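Local structure of iron Super-Oxide Dismutase (Plasmodium knowlesi, 2AWP) at residues K58-G62 against A63-N67; N106-N109 against E110-V114. The protein catalyses the dismutation of superoxide radicals to hydrogen peroxide and molecular oxygen, probably with an iron ion as cofactor. One frame throughout, in Å; residues are numbered along the deposited sequence.

In the fold
Contact 1 and contact 2 are both local, each within one unbroken run of chain. Contact 1 (58-67) is the turn from helix 53-59 into helix 62-79, in the alpha-hairpin domain of the iron/manganese superoxide dismutase family. Contact 2 (106-114) is two turns of helix 104-117, in the C-terminal domain. Their centres are about 30 Å apart, on opposite sides of the chain's centre, and their nearest atoms are about 17 Å apart. Neither holds a likely iron ligand. The side chain of Asn66 lies about 10 Å from that of His74, and the side chain of Phe111 about 10 Å from that of Asp158. His74 and Asp158 probably bind the iron.

Contact 1 (K58-G62 against A63-N67); sequences KESTG and AIFNN
Ser60 meets Ile64 and Phe65 where the chain turns into a new helix. Ser60 CB packs on the CG2 branch of Ile64 at 3.6 Å. Ser60 OG lies beside CB of Phe65, at 3.4 Å. The hydroxyl sits between the backbone N and the carbonyl carbon (chi1 58°) and is hydrogen-bonded to Ile56 O, in the preceding helix. Phe65 has CG anti to its backbone N (chi1 174°), which carries the ring away from the turn. Two backbone bonds hold the first helical turn. Asn66 N donates to Gly62 O over 3.0 Å, and Phe65 N makes a weak 3.3 Å bond to Thr61 O. A water also bridges Thr61 O and Ile64 N. Gly62 has a positive phi of 64° where the chain enters the helix. Next along the chain, Ala63 O accepts two bonds from Asn67, one turn later. Asn67 ND2 lies 2.8 Å from Ala63 O; it and Asn67 N come from opposite faces of that carbonyl's plane. The turn joins helix 53-59 to helix 62-79. Asn67 packs on helix 21-43, Ile64 on Ile56, and Phe65 on Met57 and Lys147. Asn66 touches Phe119 of the second subunit.

Contact 2 (N106-N109 against E110-V114); sequences NFKN and EFSNV
Phe107 and Phe111 sit one helical turn apart. Their rings leave the helix alongside each other, nearly parallel (planes at 16°) but offset, with little overlap. The centroids of the Phe107 and Phe111 rings are 5.6 Å apart. The closest side-chain approach is Phe107 CE1 to Phe111 CB, at 4.0 Å. Both first torsions put CG anti to the backbone N (161° for Phe107, -159° for Phe111), and this sends both rings off the same side of the helix.

The backbone bonds are those of a regular alpha helix, each from an N-H to the carbonyl four residues earlier. Glu110 N donates to Asn106 O over 3.1 Å, and Phe111 N to Phe107 O over 2.8 Å. Asn113 N bonds to Asn109 O in the same way.

Lys108 O is gripped twice by Ser112. Ser112 N lies 2.9 Å and Ser112 OG 2.6 Å from Lys108 O, on opposite faces of the carbonyl plane. Ser112 OG stands anti to its own carbonyl carbon and beside its N, which points it back to the carbonyl one turn earlier. Ser112 OG is also hydrogen-bonded to Trp180 NE1, so the serine ties the helix to a residue beyond it.

Two more side chains lean back on the carbonyls one turn earlier. Glu110 runs extended beyond CG, and Glu110 CG rests 3.2 Å from Asn106 O. Asn113 folds back so that its amide carbon CG lies 3.2 Å from Asn109 O.

The ring side of helix 104-117 faces its neighbours. Phe107 packs on Ile97 of helix 92-101, and its ring also meets that of Phe101. Glu110 touches Phe101 as well. Phe111, Glu110 and Val114 all reach Ile136, which places the helix against strand 134-140, an outermost strand of the antiparallel sheet within this chain.

Contact 1 (K58-G62 against A63-N67)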
ATOM      1  N   LYS A  58       0.106  17.409  12.821  1.00 15.92           N
ATOM      2  CA  LYS A  58       0.513  18.678  12.211  1.00 17.16           C
ATOM      3  C   LYS A  58       1.986  19.027  12.407  1.00 16.84           C
ATOM      4  O   LYS A  58       2.571  19.748  11.592  1.00 17.37           O
ATOM      5  CB  LYS A  58      -0.368  19.827  12.718  1.00 16.86           C
ATOM      6  CG  LYS A  58      -1.767  19.836  12.093  1.00 18.38           C
ATOM      7  CD  LYS A  58      -2.782  20.734  12.813  1.00 18.88           C
ATOM      8  CE  LYS A  58      -2.569  22.234  12.519  1.00 23.96           C
ATOM      9  NZ  LYS A  58      -2.448  22.608  11.040  1.00 26.10           N
ATOM     10  N   GLU A  59       2.609  18.518  13.462  1.00 16.86           N
ATOM     11  CA  GLU A  59       3.975  18.943  13.778  1.00 17.57           C
ATOM     12  C   GLU A  59       5.106  17.918  13.646  1.00 18.00           C
ATOM     13  O   GLU A  59       6.255  18.262  13.897  1.00 19.38           O
ATOM     14  CB  GLU A  59       4.025  19.520  15.188  1.00 17.77           C
ATOM     15  CG  GLU A  59       3.095  20.680  15.420  1.00 18.51           C
ATOM     16  CD  GLU A  59       2.953  21.025  16.905  1.00 22.29           C
ATOM     17  OE1 GLU A  59       3.930  20.879  17.656  1.00 19.86           O
ATOM     18  OE2 GLU A  59       1.847  21.427  17.315  1.00 23.00           O
ATOM     19  N   SER A  60       4.797  16.668  13.320  1.00 17.55           N
ATOM     20  CA  SER A  60       5.827  15.616  13.253  1.00 17.06           C
ATOM     21  C   SER A  60       6.167  15.194  11.818  1.00 16.85           C
ATOM     22  O   SER A  60       5.552  15.656  10.867  1.00 16.02           O
ATOM     23  CB  SER A  60       5.350  14.391  14.006  1.00 16.80           C
ATOM     24  OG  SER A  60       4.128  13.941  13.446  1.00 17.20           O
ATOM     25  N   THR A  61       7.146  14.297  11.687  1.00 17.21           N
ATOM     26  CA  THR A  61       7.514  13.708  10.389  1.00 17.58           C
ATOM     27  C   THR A  61       7.889  12.240  10.671  1.00 16.73           C
ATOM     28  O   THR A  61       7.828  11.801  11.809  1.00 16.21           O
ATOM     29  CB  THR A  61       8.717  14.462   9.754  1.00 17.85           C
ATOM     30  OG1 THR A  61       9.821  14.400  10.666  1.00 19.84           O
ATOM     31  CG2 THR A  61       8.379  15.919   9.512  1.00 19.00           C
ATOM     32  N   GLY A  62       8.275  11.479   9.648  1.00 16.25           N
ATOM     33  CA  GLY A  62       8.786  10.126   9.876  1.00 15.06           C
ATOM     34  C   GLY A  62       7.746   9.181  10.473  1.00 14.47           C
ATOM     35  O   GLY A  62       6.550   9.315  10.200  1.00 13.94           O
ATOM     36  N   ALA A  63       8.199   8.225  11.284  1.00 13.98           N
ATOM     37  CA  ALA A  63       7.321   7.235  11.886  1.00 13.50           C
ATOM     38  C   ALA A  63       6.229   7.802  12.788  1.00 13.61           C
ATOM     39  O   ALA A  63       5.110   7.263  12.823  1.00 13.13           O
ATOM     40  CB  ALA A  63       8.130   6.149  12.636  1.00 14.73           C
ATOM     41  N   ILE A  64       6.558   8.864  13.527  1.00 12.49           N
ATOM     42  CA  ILE A  64       5.582   9.524  14.427  1.00 12.71           C
ATOM     43  C   ILE A  64       4.427  10.065  13.605  1.00 11.87           C
ATOM     44  O   ILE A  64       3.276   9.799  13.904  1.00 11.00           O
ATOM     45  CB  ILE A  64       6.220  10.643  15.334  1.00 12.64           C
ATOM     46  CG1 ILE A  64       7.126  10.026  16.399  1.00 11.97           C
ATOM     47  CG2 ILE A  64       5.117  11.471  16.054  1.00 12.26           C
ATOM     48  CD1 ILE A  64       8.084  11.110  17.047  1.00 12.62           C
ATOM     49  N   PHE A  65       4.755  10.760  12.520  1.00 11.75           N
ATOM     50  CA  PHE A  65       3.717  11.268  11.637  1.00 11.36           C
ATOM     51  C   PHE A  65       2.890  10.135  11.054  1.00 11.03           C
ATOM     52  O   PHE A  65       1.648  10.171  11.090  1.00  9.69           O
ATOM     53  CB  PHE A  65       4.272  12.140  10.508  1.00 10.88           C
ATOM     54  CG  PHE A  65       3.218  12.539   9.503  1.00 12.40           C
ATOM     55  CD1 PHE A  65       2.359  13.610   9.771  1.00 12.56           C
ATOM     56  CD2 PHE A  65       3.038  11.796   8.330  1.00 10.70           C
ATOM     57  CE1 PHE A  65       1.356  13.946   8.871  1.00 13.95           C
ATOM     58  CE2 PHE A  65       2.049  12.134   7.409  1.00 11.10           C
ATOM     59  CZ  PHE A  65       1.213  13.200   7.671  1.00 10.80           C
ATOM     60  N   ASN A  66       3.575   9.127  10.520  1.00 10.64           N
ATOM     61  CA  ASN A  66       2.884   8.024   9.863  1.00 10.82           C
ATOM     62  C   ASN A  66       1.843   7.402  10.801  1.00 10.48           C
ATOM     63  O   ASN A  66       0.684   7.234  10.421  1.00  9.80           O
ATOM     64  CB  ASN A  66       3.884   6.967   9.386  1.00 11.00           C
ATOM     65  CG  ASN A  66       4.684   7.417   8.162  1.00 12.04           C
ATOM     66  OD1 ASN A  66       4.321   8.363   7.452  1.00 12.19           O
ATOM     67  ND2 ASN A  66       5.777   6.732   7.917  1.00 11.10           N
ATOM     68  N   ASN A  67       2.256   7.096  12.037  1.00  9.77           N
ATOM     69  CA  ASN A  67       1.336   6.534  13.013  1.00 10.33           C
ATOM     70  C   ASN A  67       0.241   7.496  13.468  1.00  9.59           C
ATOM     71  O   ASN A  67      -0.926   7.138  13.438  1.00  8.91           O
ATOM     72  CB  ASN A  67       2.080   5.923  14.198  1.00  9.78           C
ATOM     73  CG  ASN A  67       2.775   4.664  13.816  1.00 10.49           C
ATOM     74  OD1 ASN A  67       2.143   3.592  13.739  1.00 10.07           O
ATOM     75  ND2 ASN A  67       4.078   4.788  13.464  1.00  9.43           N
TER
HETATM   76  O   HOH W   1       9.475   9.997  13.926  1.00 21.75           O

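Contact 2 (N106-N109 against E110-V114)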
ATOM      1  N   ASN A 106     -22.556  13.375 -10.404  1.00 12.45           N
ATOM      2  CA  ASN A 106     -21.268  13.874 -10.869  1.00 12.06           C
ATOM      3  C   ASN A 106     -20.218  13.664  -9.791  1.00 11.74           C
ATOM      4  O   ASN A 106     -19.135  13.149 -10.077  1.00 11.64           O
ATOM      5  CB  ASN A 106     -21.333  15.346 -11.310  1.00 12.41           C
ATOM      6  CG  ASN A 106     -22.170  15.544 -12.592  1.00 15.71           C
ATOM      7  OD1 ASN A 106     -22.521  14.576 -13.283  1.00 19.63           O
ATOM      8  ND2 ASN A 106     -22.521  16.796 -12.887  1.00 17.16           N
ATOM      9  N   PHE A 107     -20.523  14.070  -8.559  1.00 10.40           N
ATOM     10  CA  PHE A 107     -19.563  13.904  -7.469  1.00 11.02           C
ATOM     11  C   PHE A 107     -19.172  12.413  -7.300  1.00 11.50           C
ATOM     12  O   PHE A 107     -17.978  12.071  -7.200  1.00 11.33           O
ATOM     13  CB  PHE A 107     -20.094  14.505  -6.160  1.00 10.85           C
ATOM     14  CG  PHE A 107     -19.396  13.984  -4.945  1.00 11.93           C
ATOM     15  CD1 PHE A 107     -18.066  14.300  -4.706  1.00 12.34           C
ATOM     16  CD2 PHE A 107     -20.061  13.130  -4.058  1.00 14.99           C
ATOM     17  CE1 PHE A 107     -17.396  13.758  -3.588  1.00 12.34           C
ATOM     18  CE2 PHE A 107     -19.419  12.617  -2.930  1.00 14.00           C
ATOM     19  CZ  PHE A 107     -18.087  12.939  -2.692  1.00 14.40           C
ATOM     20  N   LYS A 108     -20.189  11.544  -7.297  1.00 11.15           N
ATOM     21  CA  LYS A 108     -20.023  10.102  -7.086  1.00 12.83           C
ATOM     22  C   LYS A 108     -19.100   9.500  -8.146  1.00 12.67           C
ATOM     23  O   LYS A 108     -18.194   8.692  -7.831  1.00 12.70           O
ATOM     24  CB  LYS A 108     -21.404   9.423  -7.149  1.00 12.35           C
ATOM     25  CG  LYS A 108     -21.377   7.927  -6.914  1.00 14.91           C
ATOM     26  CD  LYS A 108     -22.769   7.439  -6.518  1.00 18.52           C
ATOM     27  CE  LYS A 108     -22.845   5.937  -6.592  1.00 23.78           C
ATOM     28  NZ  LYS A 108     -24.239   5.511  -6.364  1.00 25.67           N
ATOM     29  N   ASN A 109     -19.323   9.913  -9.398  1.00 13.27           N
ATOM     30  CA  ASN A 109     -18.490   9.495 -10.523  1.00 13.91           C
ATOM     31  C   ASN A 109     -17.029   9.895 -10.416  1.00 13.86           C
ATOM     32  O   ASN A 109     -16.153   9.046 -10.601  1.00 11.87           O
ATOM     33  CB  ASN A 109     -19.087   9.924 -11.859  1.00 14.21           C
ATOM     34  CG  ASN A 109     -20.328   9.105 -12.217  1.00 19.35           C
ATOM     35  OD1 ASN A 109     -20.550   8.029 -11.657  1.00 23.81           O
ATOM     36  ND2 ASN A 109     -21.148   9.616 -13.137  1.00 23.77           N
ATOM     37  N   GLU A 110     -16.769  11.176 -10.126  1.00 13.23           N
ATOM     38  CA  GLU A 110     -15.398  11.647  -9.978  1.00 14.34           C
ATOM     39  C   GLU A 110     -14.725  11.025  -8.753  1.00 12.71           C
ATOM     40  O   GLU A 110     -13.594  10.605  -8.845  1.00 12.05           O
ATOM     41  CB  GLU A 110     -15.335  13.171  -9.886  1.00 14.65           C
ATOM     42  CG  GLU A 110     -16.144  13.865 -10.975  1.00 17.27           C
ATOM     43  CD  GLU A 110     -16.220  15.388 -10.795  1.00 19.26           C
ATOM     44  OE1 GLU A 110     -15.311  15.975 -10.113  1.00 20.00           O
ATOM     45  OE2 GLU A 110     -17.217  15.955 -11.328  1.00 19.24           O
ATOM     46  N   PHE A 111     -15.422  10.961  -7.623  1.00 12.13           N
ATOM     47  CA  PHE A 111     -14.848  10.371  -6.418  1.00 12.45           C
ATOM     48  C   PHE A 111     -14.478   8.918  -6.626  1.00 12.36           C
ATOM     49  O   PHE A 111     -13.381   8.521  -6.250  1.00 12.44           O
ATOM     50  CB  PHE A 111     -15.748  10.500  -5.182  1.00 12.23           C
ATOM     51  CG  PHE A 111     -14.999  10.373  -3.879  1.00 12.82           C
ATOM     52  CD1 PHE A 111     -13.756  10.984  -3.707  1.00 12.82           C
ATOM     53  CD2 PHE A 111     -15.545   9.677  -2.810  1.00 14.43           C
ATOM     54  CE1 PHE A 111     -13.051  10.882  -2.482  1.00 12.16           C
ATOM     55  CE2 PHE A 111     -14.863   9.588  -1.575  1.00 14.05           C
ATOM     56  CZ  PHE A 111     -13.624  10.192  -1.415  1.00 12.05           C
ATOM     57  N   SER A 112     -15.374   8.147  -7.252  1.00 12.56           N
ATOM     58  CA  SER A 112     -15.124   6.733  -7.537  1.00 12.21           C
ATOM     59  C   SER A 112     -13.911   6.555  -8.456  1.00 12.86           C
ATOM     60  O   SER A 112     -13.100   5.645  -8.253  1.00 12.90           O
ATOM     61  CB  SER A 112     -16.362   6.085  -8.152  1.00 12.09           C
ATOM     62  OG  SER A 112     -17.489   6.221  -7.285  1.00 13.16           O
ATOM     63  N   ASN A 113     -13.790   7.440  -9.449  1.00 12.94           N
ATOM     64  CA  ASN A 113     -12.654   7.453 -10.377  1.00 12.26           C
ATOM     65  C   ASN A 113     -11.327   7.696  -9.663  1.00 11.30           C
ATOM     66  O   ASN A 113     -10.336   6.972  -9.867  1.00 10.38           O
ATOM     67  CB  ASN A 113     -12.853   8.495 -11.475  1.00 12.19           C
ATOM     68  CG  ASN A 113     -13.865   8.040 -12.534  1.00 16.25           C
ATOM     69  OD1 ASN A 113     -14.222   6.860 -12.600  1.00 16.12           O
ATOM     70  ND2 ASN A 113     -14.352   8.994 -13.348  1.00 15.03           N
ATOM     71  N   VAL A 114     -11.319   8.701  -8.810  1.00 10.64           N
ATOM     72  CA  VAL A 114     -10.131   8.989  -8.016  1.00 10.03           C
ATOM     73  C   VAL A 114      -9.736   7.821  -7.113  1.00 10.52           C
ATOM     74  O   VAL A 114      -8.562   7.419  -7.092  1.00 10.93           O
ATOM     75  CB  VAL A 114     -10.289  10.298  -7.201  1.00  9.91           C
ATOM     76  CG1 VAL A 114      -9.176  10.394  -6.095  1.00  8.75           C
ATOM     77  CG2 VAL A 114     -10.216  11.489  -8.158  1.00  8.51           C
TER